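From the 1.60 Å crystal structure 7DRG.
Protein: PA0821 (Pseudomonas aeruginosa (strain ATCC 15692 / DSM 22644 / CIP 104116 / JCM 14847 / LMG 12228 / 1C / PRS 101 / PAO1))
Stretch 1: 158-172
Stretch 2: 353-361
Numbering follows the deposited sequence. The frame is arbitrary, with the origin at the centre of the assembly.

Stretch 1 158-172: QPLDFLQLFIDFARR
Stretch 2, residues 353-361: DATNTLPER

Stretch 1 leaves a preceding helix at Gln158 (phi/psi -132/73) and is helical from Asp161 through Arg172; stretch 2 is irregular and ends in a type I turn, Leu358 to Arg361, closed by Arg361 N to Leu358 O at 3.1 Å. The CA atoms of Pro159 and Asn356 lie 6.1 Å apart, and one water donates to both Pro159 O (2.7 Å) and Asn356 O (2.9 Å), bridging two carbonyls that cannot bond each other directly. Pro159 CG also rests 3.8 Å from Thr355 O.

Leu160 (mt) has CA-to-CB sideways, yet its end reaches backbone: CD2 is 3.6 Å from Thr355 O and 3.5 Å from Thr357 O. Buried Leu163 (tp) points toward stretch 2, setting CD2 3.7 Å from Leu358 CG. Leu358 (mt), also buried, loses 107 Å² of the 451 Å² covered in total. Gln164 (chi1 t, chi2 p) lays OE1 3.5 Å from Leu358 CD2, while NE2 donates to Asp168 OD1 at 3.0 Å. One turn after Leu163, Ile167 (mm) extends the apolar patch, CG1 to Leu358 CD1 at 3.7 Å.

Arg171 closes the contact with a salt bridge: NH1 donates to Glu360 OE2 at 2.7 Å and 158°, the carboxylate oxygen lying near the guanidinium plane. Its NH2 pairs with Asp168 OD1, also at 2.7 Å.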

ATOM      1  N   GLN B 158     -20.207 -21.076  -8.265  1.00 24.39           N
ATOM      2  CA  GLN B 158     -21.382 -20.820  -9.101  1.00 24.29           C
ATOM      3  C   GLN B 158     -21.077 -19.646 -10.023  1.00 29.58           C
ATOM      4  O   GLN B 158     -21.603 -18.541  -9.837  1.00 24.85           O
ATOM      5  CB  GLN B 158     -22.620 -20.523  -8.249  1.00 29.29           C
ATOM      6  CG  GLN B 158     -22.883 -21.509  -7.117  1.00 31.22           C
ATOM      7  CD  GLN B 158     -23.313 -22.873  -7.610  1.00 46.47           C
ATOM      8  OE1 GLN B 158     -23.848 -23.009  -8.711  1.00 42.03           O
ATOM      9  NE2 GLN B 158     -23.085 -23.896  -6.794  1.00 54.14           N
ATOM     10  N   PRO B 159     -20.242 -19.856 -11.045  1.00 24.67           N
ATOM     11  CA  PRO B 159     -19.687 -18.716 -11.796  1.00 23.69           C
ATOM     12  C   PRO B 159     -20.693 -17.955 -12.651  1.00 20.87           C
ATOM     13  O   PRO B 159     -20.337 -16.891 -13.177  1.00 24.15           O
ATOM     14  CB  PRO B 159     -18.597 -19.364 -12.667  1.00 28.35           C
ATOM     15  CG  PRO B 159     -18.955 -20.795 -12.731  1.00 31.29           C
ATOM     16  CD  PRO B 159     -19.632 -21.136 -11.444  1.00 28.35           C
ATOM     17  N   LEU B 160     -21.920 -18.449 -12.816  1.00 21.56           N
ATOM     18  CA  LEU B 160     -22.916 -17.726 -13.596  1.00 20.93           C
ATOM     19  C   LEU B 160     -23.961 -17.023 -12.740  1.00 21.32           C
ATOM     20  O   LEU B 160     -24.770 -16.266 -13.285  1.00 22.26           O
ATOM     21  CB  LEU B 160     -23.620 -18.674 -14.579  1.00 22.53           C
ATOM     22  CG  LEU B 160     -22.681 -19.379 -15.557  1.00 26.21           C
ATOM     23  CD1 LEU B 160     -23.494 -20.185 -16.547  1.00 26.29           C
ATOM     24  CD2 LEU B 160     -21.791 -18.378 -16.283  1.00 26.39           C
ATOM     25  N   ASP B 161     -23.959 -17.228 -11.421  1.00 20.33           N
ATOM     26  CA  ASP B 161     -25.072 -16.739 -10.604  1.00 19.83           C
ATOM     27  C   ASP B 161     -25.048 -15.219 -10.451  1.00 19.47           C
ATOM     28  O   ASP B 161     -26.060 -14.551 -10.694  1.00 19.53           O
ATOM     29  CB  ASP B 161     -25.060 -17.408  -9.230  1.00 23.28           C
ATOM     30  CG  ASP B 161     -25.610 -18.820  -9.257  1.00 31.76           C
ATOM     31  OD1 ASP B 161     -25.831 -19.364 -10.365  1.00 28.16           O
ATOM     32  OD2 ASP B 161     -25.835 -19.381  -8.163  1.00 30.73           O
ATOM     33  N   PHE B 162     -23.918 -14.657 -10.010  1.00 18.20           N
ATOM     34  CA  PHE B 162     -23.840 -13.205  -9.874  1.00 20.53           C
ATOM     35  C   PHE B 162     -24.050 -12.526 -11.219  1.00 18.23           C
ATOM     36  O   PHE B 162     -24.779 -11.531 -11.322  1.00 18.03           O
ATOM     37  CB  PHE B 162     -22.494 -12.802  -9.265  1.00 18.83           C
ATOM     38  CG  PHE B 162     -22.277 -11.319  -9.209  1.00 15.83           C
ATOM     39  CD1 PHE B 162     -21.800 -10.632 -10.313  1.00 17.26           C
ATOM     40  CD2 PHE B 162     -22.565 -10.604  -8.055  1.00 17.62           C
ATOM     41  CE1 PHE B 162     -21.620  -9.272 -10.282  1.00 18.79           C
ATOM     42  CE2 PHE B 162     -22.373  -9.232  -8.012  1.00 17.99           C
ATOM     43  CZ  PHE B 162     -21.907  -8.566  -9.123  1.00 16.53           C
ATOM     44  N   LEU B 163     -23.412 -13.052 -12.267  1.00 18.09           N
ATOM     45  CA  LEU B 163     -23.576 -12.484 -13.595  1.00 16.36           C
ATOM     46  C   LEU B 163     -25.048 -12.449 -14.004  1.00 17.95           C
ATOM     47  O   LEU B 163     -25.533 -11.430 -14.509  1.00 18.49           O
ATOM     48  CB  LEU B 163     -22.743 -13.303 -14.584  1.00 17.83           C
ATOM     49  CG  LEU B 163     -22.888 -13.008 -16.069  1.00 21.22           C
ATOM     50  CD1 LEU B 163     -22.525 -11.571 -16.358  1.00 23.24           C
ATOM     51  CD2 LEU B 163     -21.999 -13.976 -16.855  1.00 22.03           C
ATOM     52  N   GLN B 164     -25.779 -13.543 -13.765  1.00 16.87           N
ATOM     53  CA  GLN B 164     -27.204 -13.571 -14.075  1.00 18.50           C
ATOM     54  C   GLN B 164     -27.969 -12.508 -13.292  1.00 19.94           C
ATOM     55  O   GLN B 164     -28.865 -11.852 -13.835  1.00 17.84           O
ATOM     56  CB  GLN B 164     -27.774 -14.960 -13.783  1.00 20.23           C
ATOM     57  CG  GLN B 164     -29.206 -15.137 -14.256  1.00 22.62           C
ATOM     58  CD  GLN B 164     -29.306 -15.218 -15.768  1.00 25.02           C
ATOM     59  OE1 GLN B 164     -28.795 -16.158 -16.387  1.00 26.72           O
ATOM     60  NE2 GLN B 164     -29.947 -14.225 -16.376  1.00 29.91           N
ATOM     61  N   LEU B 165     -27.629 -12.322 -12.016  1.00 18.17           N
ATOM     62  CA  LEU B 165     -28.281 -11.278 -11.226  1.00 18.11           C
ATOM     63  C   LEU B 165     -28.020  -9.903 -11.822  1.00 17.37           C
ATOM     64  O   LEU B 165     -28.937  -9.083 -11.944  1.00 17.05           O
ATOM     65  CB  LEU B 165     -27.800 -11.317  -9.771  1.00 17.47           C
ATOM     66  CG  LEU B 165     -28.128 -12.532  -8.911  1.00 21.54           C
ATOM     67  CD1 LEU B 165     -27.506 -12.350  -7.527  1.00 23.52           C
ATOM     68  CD2 LEU B 165     -29.636 -12.749  -8.811  1.00 24.92           C
ATOM     69  N   PHE B 166     -26.760  -9.622 -12.179  1.00 14.99           N
ATOM     70  CA  PHE B 166     -26.421  -8.294 -12.682  1.00 14.95           C
ATOM     71  C   PHE B 166     -27.202  -7.972 -13.952  1.00 18.23           C
ATOM     72  O   PHE B 166     -27.738  -6.865 -14.097  1.00 17.24           O
ATOM     73  CB  PHE B 166     -24.908  -8.190 -12.917  1.00 17.30           C
ATOM     74  CG  PHE B 166     -24.424  -6.786 -13.116  1.00 15.53           C
ATOM     75  CD1 PHE B 166     -24.156  -5.977 -12.024  1.00 15.67           C
ATOM     76  CD2 PHE B 166     -24.233  -6.272 -14.389  1.00 19.09           C
ATOM     77  CE1 PHE B 166     -23.716  -4.677 -12.208  1.00 15.31           C
ATOM     78  CE2 PHE B 166     -23.792  -4.979 -14.573  1.00 19.80           C
ATOM     79  CZ  PHE B 166     -23.528  -4.181 -13.476  1.00 17.98           C
ATOM     80  N   ILE B 167     -27.300  -8.936 -14.868  1.00 17.39           N
ATOM     81  CA  ILE B 167     -28.069  -8.719 -16.089  1.00 20.98           C
ATOM     82  C   ILE B 167     -29.557  -8.603 -15.778  1.00 18.43           C
ATOM     83  O   ILE B 167     -30.246  -7.726 -16.309  1.00 19.28           O
ATOM     84  CB  ILE B 167     -27.789  -9.845 -17.098  1.00 19.72           C
ATOM     85  CG1 ILE B 167     -26.287  -9.985 -17.364  1.00 24.31           C
ATOM     86  CG2 ILE B 167     -28.566  -9.597 -18.384  1.00 19.55           C
ATOM     87  CD1 ILE B 167     -25.602  -8.701 -17.740  1.00 26.99           C
ATOM     88  N   ASP B 168     -30.081  -9.495 -14.932  1.00 17.01           N
ATOM     89  CA  ASP B 168     -31.498  -9.442 -14.580  1.00 15.95           C
ATOM     90  C   ASP B 168     -31.854  -8.111 -13.937  1.00 18.02           C
ATOM     91  O   ASP B 168     -32.907  -7.533 -14.233  1.00 17.61           O
ATOM     92  CB  ASP B 168     -31.864 -10.589 -13.638  1.00 16.68           C
ATOM     93  CG  ASP B 168     -31.981 -11.931 -14.360  1.00 20.75           C
ATOM     94  OD1 ASP B 168     -31.830 -11.963 -15.592  1.00 22.84           O
ATOM     95  OD2 ASP B 168     -32.210 -12.961 -13.687  1.00 22.53           O
ATOM     96  N   PHE B 169     -30.984  -7.607 -13.055  1.00 16.84           N
ATOM     97  CA  PHE B 169     -31.276  -6.343 -12.383  1.00 16.37           C
ATOM     98  C   PHE B 169     -31.206  -5.179 -13.364  1.00 15.63           C
ATOM     99  O   PHE B 169     -32.032  -4.259 -13.311  1.00 19.07           O
ATOM    100  CB  PHE B 169     -30.291  -6.087 -11.227  1.00 14.52           C
ATOM    101  CG  PHE B 169     -30.358  -7.082 -10.091  1.00 16.58           C
ATOM    102  CD1 PHE B 169     -31.251  -8.137 -10.085  1.00 17.47           C
ATOM    103  CD2 PHE B 169     -29.501  -6.932  -9.001  1.00 15.39           C
ATOM    104  CE1 PHE B 169     -31.287  -9.035  -9.038  1.00 16.09           C
ATOM    105  CE2 PHE B 169     -29.533  -7.827  -7.947  1.00 19.48           C
ATOM    106  CZ  PHE B 169     -30.426  -8.872  -7.956  1.00 20.04           C
ATOM    107  N   ALA B 170     -30.211  -5.194 -14.254  1.00 17.01           N
ATOM    108  CA  ALA B 170     -30.108  -4.146 -15.261  1.00 17.51           C
ATOM    109  C   ALA B 170     -31.358  -4.109 -16.122  1.00 21.37           C
ATOM    110  O   ALA B 170     -31.873  -3.032 -16.449  1.00 20.08           O
ATOM    111  CB  ALA B 170     -28.874  -4.379 -16.132  1.00 20.93           C
ATOM    112  N   ARG B 171     -31.856  -5.287 -16.485  1.00 19.67           N
ATOM    113  CA  ARG B 171     -33.036  -5.388 -17.333  1.00 20.54           C
ATOM    114  C   ARG B 171     -34.252  -4.732 -16.685  1.00 23.60           C
ATOM    115  O   ARG B 171     -35.037  -4.061 -17.369  1.00 25.68           O
ATOM    116  CB  ARG B 171     -33.292  -6.863 -17.635  1.00 28.63           C
ATOM    117  CG  ARG B 171     -34.297  -7.150 -18.712  1.00 33.71           C
ATOM    118  CD  ARG B 171     -33.847  -8.377 -19.492  1.00 23.65           C
ATOM    119  NE  ARG B 171     -33.343  -9.443 -18.621  1.00 22.34           N
ATOM    120  CZ  ARG B 171     -32.483 -10.376 -19.017  1.00 23.74           C
ATOM    121  NH1 ARG B 171     -32.022 -10.365 -20.264  1.00 26.29           N
ATOM    122  NH2 ARG B 171     -32.072 -11.316 -18.170  1.00 25.28           N
ATOM    123  N   ARG B 172     -34.406  -4.880 -15.374  1.00 18.99           N
ATOM    124  CA  ARG B 172     -35.599  -4.306 -14.705  1.00 22.19           C
ATOM    125  C   ARG B 172     -35.429  -2.836 -14.327  1.00 25.64           C
ATOM    126  O   ARG B 172     -36.427  -2.171 -14.270  1.00 24.27           O
ATOM    127  CB  ARG B 172     -35.884  -4.874 -13.314  1.00 26.97           C
ATOM    128  CG  ARG B 172     -35.597  -6.331 -13.089  1.00 33.51           C
ATOM    129  CD  ARG B 172     -36.410  -6.881 -11.952  1.00 23.83           C
ATOM    130  NE  ARG B 172     -36.546  -8.288 -12.196  1.00 23.00           N
ATOM    131  CZ  ARG B 172     -35.682  -9.188 -11.793  1.00 26.07           C
ATOM    132  NH1 ARG B 172     -34.635  -8.820 -11.093  1.00 19.54           N
ATOM    133  NH2 ARG B 172     -35.858 -10.455 -12.079  1.00 23.99           N
ATOM    134  N   ASP B 353     -16.324 -18.991 -22.640  1.00 27.64           N
ATOM    135  CA  ASP B 353     -16.988 -20.200 -23.115  1.00 32.09           C
ATOM    136  C   ASP B 353     -18.329 -20.333 -22.398  1.00 29.86           C
ATOM    137  O   ASP B 353     -18.771 -19.423 -21.688  1.00 28.57           O
ATOM    138  CB  ASP B 353     -16.081 -21.429 -22.937  1.00 36.44           C
ATOM    139  CG  ASP B 353     -15.686 -21.685 -21.490  1.00 42.16           C
ATOM    140  OD1 ASP B 353     -16.442 -21.330 -20.564  1.00 39.88           O
ATOM    141  OD2 ASP B 353     -14.596 -22.258 -21.276  1.00 50.00           O
ATOM    142  N   ALA B 354     -18.986 -21.479 -22.588  1.00 34.30           N
ATOM    143  CA  ALA B 354     -20.302 -21.694 -21.999  1.00 31.12           C
ATOM    144  C   ALA B 354     -20.266 -21.797 -20.479  1.00 30.50           C
ATOM    145  O   ALA B 354     -21.323 -21.700 -19.848  1.00 35.59           O
ATOM    146  CB  ALA B 354     -20.935 -22.954 -22.588  1.00 32.89           C
ATOM    147  N   THR B 355     -19.096 -21.990 -19.877  1.00 29.50           N
ATOM    148  CA  THR B 355     -19.006 -22.104 -18.428  1.00 32.20           C
ATOM    149  C   THR B 355     -18.875 -20.762 -17.724  1.00 30.31           C
ATOM    150  O   THR B 355     -19.065 -20.710 -16.505  1.00 32.14           O
ATOM    151  CB  THR B 355     -17.819 -22.985 -18.021  1.00 35.99           C
ATOM    152  OG1 THR B 355     -16.590 -22.313 -18.323  1.00 42.83           O
ATOM    153  CG2 THR B 355     -17.864 -24.316 -18.762  1.00 35.95           C
ATOM    154  N   ASN B 356     -18.554 -19.680 -18.439  1.00 25.84           N
ATOM    155  CA  ASN B 356     -18.293 -18.408 -17.771  1.00 21.88           C
ATOM    156  C   ASN B 356     -19.030 -17.225 -18.398  1.00 24.24           C
ATOM    157  O   ASN B 356     -18.800 -16.079 -17.989  1.00 25.02           O
ATOM    158  CB  ASN B 356     -16.781 -18.131 -17.706  1.00 27.49           C
ATOM    159  CG  ASN B 356     -16.109 -18.187 -19.063  1.00 25.75           C
ATOM    160  OD1 ASN B 356     -16.686 -17.793 -20.073  1.00 26.53           O
ATOM    161  ND2 ASN B 356     -14.879 -18.686 -19.092  1.00 30.06           N
ATOM    162  N   THR B 357     -19.934 -17.468 -19.347  1.00 23.83           N
ATOM    163  CA  THR B 357     -20.799 -16.440 -19.908  1.00 24.15           C
ATOM    164  C   THR B 357     -22.235 -16.938 -19.865  1.00 26.66           C
ATOM    165  O   THR B 357     -22.484 -18.140 -19.729  1.00 26.31           O
ATOM    166  CB  THR B 357     -20.440 -16.083 -21.364  1.00 27.29           C
ATOM    167  OG1 THR B 357     -20.533 -17.256 -22.184  1.00 30.23           O
ATOM    168  CG2 THR B 357     -19.038 -15.519 -21.457  1.00 25.89           C
ATOM    169  N   LEU B 358     -23.187 -15.995 -19.995  1.00 22.78           N
ATOM    170  CA  LEU B 358     -24.584 -16.395 -20.141  1.00 21.94           C
ATOM    171  C   LEU B 358     -24.874 -16.743 -21.599  1.00 22.21           C
ATOM    172  O   LEU B 358     -24.328 -16.115 -22.511  1.00 25.36           O
ATOM    173  CB  LEU B 358     -25.526 -15.284 -19.695  1.00 23.95           C
ATOM    174  CG  LEU B 358     -25.324 -14.721 -18.289  1.00 23.96           C
ATOM    175  CD1 LEU B 358     -26.388 -13.670 -18.018  1.00 28.31           C
ATOM    176  CD2 LEU B 358     -25.386 -15.821 -17.246  1.00 25.67           C
ATOM    177  N   PRO B 359     -25.734 -17.732 -21.845  1.00 26.66           N
ATOM    178  CA  PRO B 359     -26.055 -18.095 -23.235  1.00 32.22           C
ATOM    179  C   PRO B 359     -26.644 -16.955 -24.055  1.00 29.01           C
ATOM    180  O   PRO B 359     -26.551 -16.991 -25.286  1.00 34.85           O
ATOM    181  CB  PRO B 359     -27.057 -19.251 -23.081  1.00 30.70           C
ATOM    182  CG  PRO B 359     -27.474 -19.247 -21.631  1.00 33.85           C
ATOM    183  CD  PRO B 359     -26.319 -18.667 -20.875  1.00 28.15           C
ATOM    184  N   GLU B 360     -27.227 -15.941 -23.426  1.00 29.79           N
ATOM    185  CA  GLU B 360     -27.860 -14.862 -24.171  1.00 28.82           C
ATOM    186  C   GLU B 360     -26.870 -13.819 -24.674  1.00 26.93           C
ATOM    187  O   GLU B 360     -27.307 -12.810 -25.245  1.00 31.74           O
ATOM    188  CB  GLU B 360     -28.931 -14.192 -23.314  1.00 28.81           C
ATOM    189  CG  GLU B 360     -28.401 -13.333 -22.181  1.00 28.06           C
ATOM    190  CD  GLU B 360     -29.499 -12.933 -21.216  1.00 35.52           C
ATOM    191  OE1 GLU B 360     -29.986 -13.812 -20.474  1.00 44.03           O
ATOM    192  OE2 GLU B 360     -29.883 -11.743 -21.207  1.00 30.24           O
ATOM    193  N   ARG B 361     -25.565 -14.024 -24.482  1.00 25.88           N
ATOM    194  CA  ARG B 361     -24.594 -13.077 -25.011  1.00 23.87           C
ATOM    195  C   ARG B 361     -24.830 -12.896 -26.502  1.00 30.47           C
ATOM    196  O   ARG B 361     -25.244 -13.826 -27.197  1.00 32.62           O
ATOM    197  CB  ARG B 361     -23.158 -13.556 -24.754  1.00 26.41           C
ATOM    198  CG  ARG B 361     -22.776 -14.802 -25.528  1.00 29.11           C
ATOM    199  CD  ARG B 361     -21.307 -15.158 -25.348  1.00 33.78           C
ATOM    200  NE  ARG B 361     -20.406 -14.207 -25.995  1.00 35.85           N
ATOM    201  CZ  ARG B 361     -19.135 -14.471 -26.290  1.00 35.53           C
ATOM    202  NH1 ARG B 361     -18.621 -15.662 -26.005  1.00 31.33           N
ATOM    203  NH2 ARG B 361     -18.378 -13.550 -26.877  1.00 32.69           N
TER
HETATM  204  O   HOH W   1     -18.580 -16.161 -15.119  1.00 26.76           O